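Local structure of YbbR family protein (Desulfitobacterium hafniense, 3LYW) at residues K12-P15 with A16-I20; E64-P67 with N68-I71. The protein is of unknown function; the chain described here is a single all-beta piece of a longer protein of the YbbR family. One frame throughout, in Å; residues are numbered along the deposited sequence.

Interaction 1. Residues K12-P15 with A16-I20; sequences KNTP and ANSMI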
loop_
_atom_site.group_PDB
_atom_site.type_symbol
_atom_site.label_atom_id
_atom_site.label_comp_id
_atom_site.label_asym_id
_atom_site.label_seq_id
_atom_site.Cartn_x
_atom_site.Cartn_y
_atom_site.Cartn_z
ATOM N N LYS A 12 0.938 -5.489 5.569
ATOM C CA LYS A 12 0.896 -6.947 5.564
ATOM C C LYS A 12 2.047 -7.507 6.406
ATOM O O LYS A 12 3.103 -6.885 6.547
ATOM C CB LYS A 12 0.996 -7.477 4.135
ATOM C CG LYS A 12 -0.083 -6.973 3.202
ATOM C CD LYS A 12 -1.459 -7.545 3.535
ATOM C CE LYS A 12 -2.482 -7.132 2.477
ATOM N NZ LYS A 12 -3.847 -7.648 2.768
ATOM N N ASN A 13 1.822 -8.682 6.980
ATOM C CA ASN A 13 2.806 -9.355 7.799
ATOM C C ASN A 13 3.374 -8.531 8.946
ATOM O O ASN A 13 4.564 -8.606 9.243
ATOM C CB ASN A 13 3.926 -9.878 6.903
ATOM C CG ASN A 13 3.403 -10.788 5.805
ATOM O OD1 ASN A 13 3.521 -10.482 4.625
ATOM N ND2 ASN A 13 2.811 -11.904 6.194
ATOM N N THR A 14 2.520 -7.742 9.591
ATOM C CA THR A 14 2.958 -6.949 10.731
ATOM C C THR A 14 3.408 -7.958 11.784
ATOM O O THR A 14 2.644 -8.839 12.167
ATOM C CB THR A 14 1.802 -6.114 11.320
ATOM O OG1 THR A 14 1.345 -5.165 10.346
ATOM C CG2 THR A 14 2.265 -5.367 12.573
ATOM N N PRO A 15 4.650 -7.836 12.269
ATOM C CA PRO A 15 5.168 -8.758 13.277
ATOM C C PRO A 15 4.211 -8.941 14.436
ATOM O O PRO A 15 3.573 -7.995 14.868
ATOM C CB PRO A 15 6.466 -8.094 13.703
ATOM C CG PRO A 15 6.949 -7.507 12.419
ATOM C CD PRO A 15 5.684 -6.871 11.862
ATOM N N ALA A 16 4.092 -10.164 14.932
ATOM C CA ALA A 16 3.206 -10.412 16.063
ATOM C C ALA A 16 3.740 -9.653 17.271
ATOM O O ALA A 16 4.934 -9.358 17.363
ATOM C CB ALA A 16 3.139 -11.900 16.368
ATOM N N ASN A 17 2.850 -9.316 18.192
ATOM C CA ASN A 17 3.254 -8.591 19.395
ATOM C C ASN A 17 3.929 -7.252 19.090
ATOM O O ASN A 17 4.819 -6.815 19.814
ATOM C CB ASN A 17 4.188 -9.464 20.237
ATOM C CG ASN A 17 3.555 -10.792 20.604
ATOM O OD1 ASN A 17 2.526 -10.831 21.283
ATOM N ND2 ASN A 17 4.158 -11.888 20.144
ATOM N N SER A 18 3.508 -6.613 18.006
ATOM C CA SER A 18 4.056 -5.319 17.627
ATOM C C SER A 18 2.948 -4.474 17.014
ATOM O O SER A 18 2.009 -4.998 16.423
ATOM C CB SER A 18 5.217 -5.487 16.640
ATOM O OG SER A 18 4.752 -5.886 15.363
HETATM N N MSE A 19 3.051 -3.161 17.158
HETATM C CA MSE A 19 2.025 -2.277 16.635
HETATM C C MSE A 19 2.590 -1.134 15.821
HETATM O O MSE A 19 3.632 -0.566 16.167
HETATM C CB MSE A 19 1.202 -1.688 17.777
HETATM C CG MSE A 19 -0.040 -0.969 17.301
HETATM SE SE MSE A 19 -0.936 -0.082 18.744
HETATM C CE MSE A 19 -1.649 -1.618 19.661
ATOM N N ILE A 20 1.878 -0.782 14.754
ATOM C CA ILE A 20 2.285 0.315 13.882
ATOM C C ILE A 20 1.784 1.579 14.567
ATOM O O ILE A 20 0.594 1.698 14.879
ATOM C CB ILE A 20 1.625 0.201 12.489
ATOM C CG1 ILE A 20 2.091 -1.085 11.793
ATOM C CG2 ILE A 20 1.969 1.432 11.644
ATOM C CD1 ILE A 20 1.373 -1.386 10.483
HETATM O O HOH W 1 0.920 -7.652 16.094
#
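S18 and P15 carry the polar part of this local contact. The S18 hydroxyl donates to the P15 carbonyl, and S18 OG and P15 O lie only 2.5 Å apart, too short for the exact length to be trusted. OG reaches that oxygen because it sits between the backbone N and the carbonyl carbon of S18 (chi1 72°). Water 1 adds a second grip on the same acceptor, donating to P15 O at 2.9 Å and also to S18 O at 2.9 Å, so it bridges the two ends of the bend. The 5.7 Å between P15 CA and S18 CA shows a tight reversal, and its backbone is near that of a type II turn: A16 is extended and N17 lies in the left-handed region (58/32°). The bend leads from strand 4-12 into strand 18-20, which runs antiparallel to strand 69-85 in a mixed sheet.

The remaining contacts are van der Waals touches of carbon on hydroxyl oxygen. P15 CB lies 3.3 Å from S18 OG, beside the hydrogen bond. T14 CG2 approaches S18 OG at 3.8 Å. T14 OG1 meets I20 CD1 at 3.8 Å, the two side chains crossing at a slant. I20 and T14 both also touch L49, while S18 lies against L83 and the tag residue H85.

Interaction 2. Residues E64-P67 with N68-I71; sequences EPIP and NIKI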
loop_
_atom_site.group_PDB
_atom_site.type_symbol
_atom_site.label_atom_id
_atom_site.label_comp_id
_atom_site.label_asym_id
_atom_site.label_seq_id
_atom_site.Cartn_x
_atom_site.Cartn_y
_atom_site.Cartn_z
ATOM N N GLU A 64 -1.924 -4.169 -4.908
ATOM C CA GLU A 64 -2.456 -5.513 -5.105
ATOM C C GLU A 64 -2.815 -5.626 -6.585
ATOM O O GLU A 64 -3.276 -4.659 -7.187
ATOM C CB GLU A 64 -3.700 -5.733 -4.242
ATOM C CG GLU A 64 -3.501 -5.354 -2.786
ATOM C CD GLU A 64 -4.707 -5.693 -1.926
ATOM O OE1 GLU A 64 -5.841 -5.395 -2.358
ATOM O OE2 GLU A 64 -4.520 -6.245 -0.818
ATOM N N PRO A 65 -2.579 -6.800 -7.195
ATOM C CA PRO A 65 -2.888 -7.019 -8.614
ATOM C C PRO A 65 -4.332 -6.646 -8.973
ATOM O O PRO A 65 -5.263 -6.980 -8.244
ATOM C CB PRO A 65 -2.620 -8.511 -8.794
ATOM C CG PRO A 65 -1.482 -8.754 -7.851
ATOM C CD PRO A 65 -1.911 -7.979 -6.615
ATOM N N ILE A 66 -4.503 -5.942 -10.086
ATOM C CA ILE A 66 -5.828 -5.541 -10.560
ATOM C C ILE A 66 -6.008 -6.077 -11.973
ATOM O O ILE A 66 -5.227 -5.756 -12.859
ATOM C CB ILE A 66 -5.972 -4.010 -10.629
ATOM C CG1 ILE A 66 -5.724 -3.395 -9.255
ATOM C CG2 ILE A 66 -7.360 -3.642 -11.123
ATOM C CD1 ILE A 66 -5.677 -1.876 -9.280
ATOM N N PRO A 67 -7.046 -6.895 -12.203
ATOM C CA PRO A 67 -7.273 -7.446 -13.542
ATOM C C PRO A 67 -7.334 -6.402 -14.660
ATOM O O PRO A 67 -7.968 -5.356 -14.529
ATOM C CB PRO A 67 -8.593 -8.197 -13.381
ATOM C CG PRO A 67 -8.542 -8.649 -11.951
ATOM C CD PRO A 67 -8.033 -7.417 -11.244
ATOM N N ASN A 68 -6.653 -6.701 -15.759
ATOM C CA ASN A 68 -6.626 -5.844 -16.937
ATOM C C ASN A 68 -6.084 -4.447 -16.675
ATOM O O ASN A 68 -6.357 -3.529 -17.439
ATOM C CB ASN A 68 -8.033 -5.734 -17.534
ATOM C CG ASN A 68 -8.714 -7.076 -17.660
ATOM O OD1 ASN A 68 -9.478 -7.480 -16.781
ATOM N ND2 ASN A 68 -8.421 -7.792 -18.743
ATOM N N ILE A 69 -5.316 -4.292 -15.607
ATOM C CA ILE A 69 -4.746 -2.998 -15.267
ATOM C C ILE A 69 -3.265 -3.111 -14.939
ATOM O O ILE A 69 -2.848 -3.988 -14.190
ATOM C CB ILE A 69 -5.457 -2.382 -14.052
ATOM C CG1 ILE A 69 -6.893 -2.012 -14.418
ATOM C CG2 ILE A 69 -4.683 -1.181 -13.565
ATOM C CD1 ILE A 69 -6.993 -0.897 -15.431
ATOM N N LYS A 70 -2.480 -2.207 -15.506
ATOM C CA LYS A 70 -1.050 -2.172 -15.251
ATOM C C LYS A 70 -0.742 -0.883 -14.503
ATOM O O LYS A 70 -1.135 0.201 -14.945
ATOM C CB LYS A 70 -0.283 -2.224 -16.569
ATOM C CG LYS A 70 -0.548 -3.489 -17.356
ATOM C CD LYS A 70 0.228 -3.533 -18.669
ATOM C CE LYS A 70 -0.166 -4.764 -19.483
ATOM N NZ LYS A 70 -0.024 -6.005 -18.672
ATOM N N ILE A 71 -0.051 -1.011 -13.373
ATOM C CA ILE A 71 0.306 0.136 -12.542
ATOM C C ILE A 71 1.542 0.803 -13.136
ATOM O O ILE A 71 2.584 0.169 -13.314
ATOM C CB ILE A 71 0.629 -0.302 -11.110
ATOM C CG1 ILE A 71 -0.530 -1.128 -10.543
ATOM C CG2 ILE A 71 0.952 0.920 -10.255
ATOM C CD1 ILE A 71 -1.869 -0.448 -10.576
HETATM O O HOH W 2 -2.613 -4.971 -11.703
#
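I66 lays its CG2 methyl against the I69 side chain, with CG2 of I66 3.7 Å from CG1 of I69. The methyl stands anti to the backbone N of I66, which sends that branch across the bend to I69. Beyond it, contact is loose: CD1 of I66 and CD1 of I71 are 4.3 Å apart. L43 also touches I66, while I69 and I71 both pack on T31 of strand 26-33, so the isoleucines join the bend to neighbouring parts of the fold.

The backbone closes the reversal. I69 N donates to I66 O at 3.1 Å, and the bond is bent, with an N-H...O angle of 141°. Water 2 ties the same two residues a second time: it accepts from I66 N at 2.7 Å and lies 2.7 Å from I69 O, to which it is a probable donor.

On the outer side of the bend, N68 OD1 lies 3.2 Å from P67 C, a close approach without a bond. The P67 carbonyl oxygen accepts a hydrogen bond from N35 ND2. The backbone angles make I66 to I69 a type II beta turn: P67 is extended (psi 135°) and N68 lies in the left-handed region (phi 59°), with proline and asparagine suiting the second and third positions. This is the turn that ends the connection from strand 55-63 and starts strand 69-85, whose first residues pair with strand 26-33.

Interactions 1 and 2 are bends at far-apart places of one sheet, their centres about 27 Å apart and on opposite sides of the chain's centre. They come in series along the chain, yet strand 69-85 relates them: it leaves the turn of interaction 2, and its far end pairs with strand 18-20, which interaction 1 opens. Each reversal sets an asparagine of positive phi near the start of a strand. The two come together at their first residues, where K12 NZ and E64 OE2 are 3.9 Å apart, a long and weak electrostatic contact. No ligand or active site is identified near either.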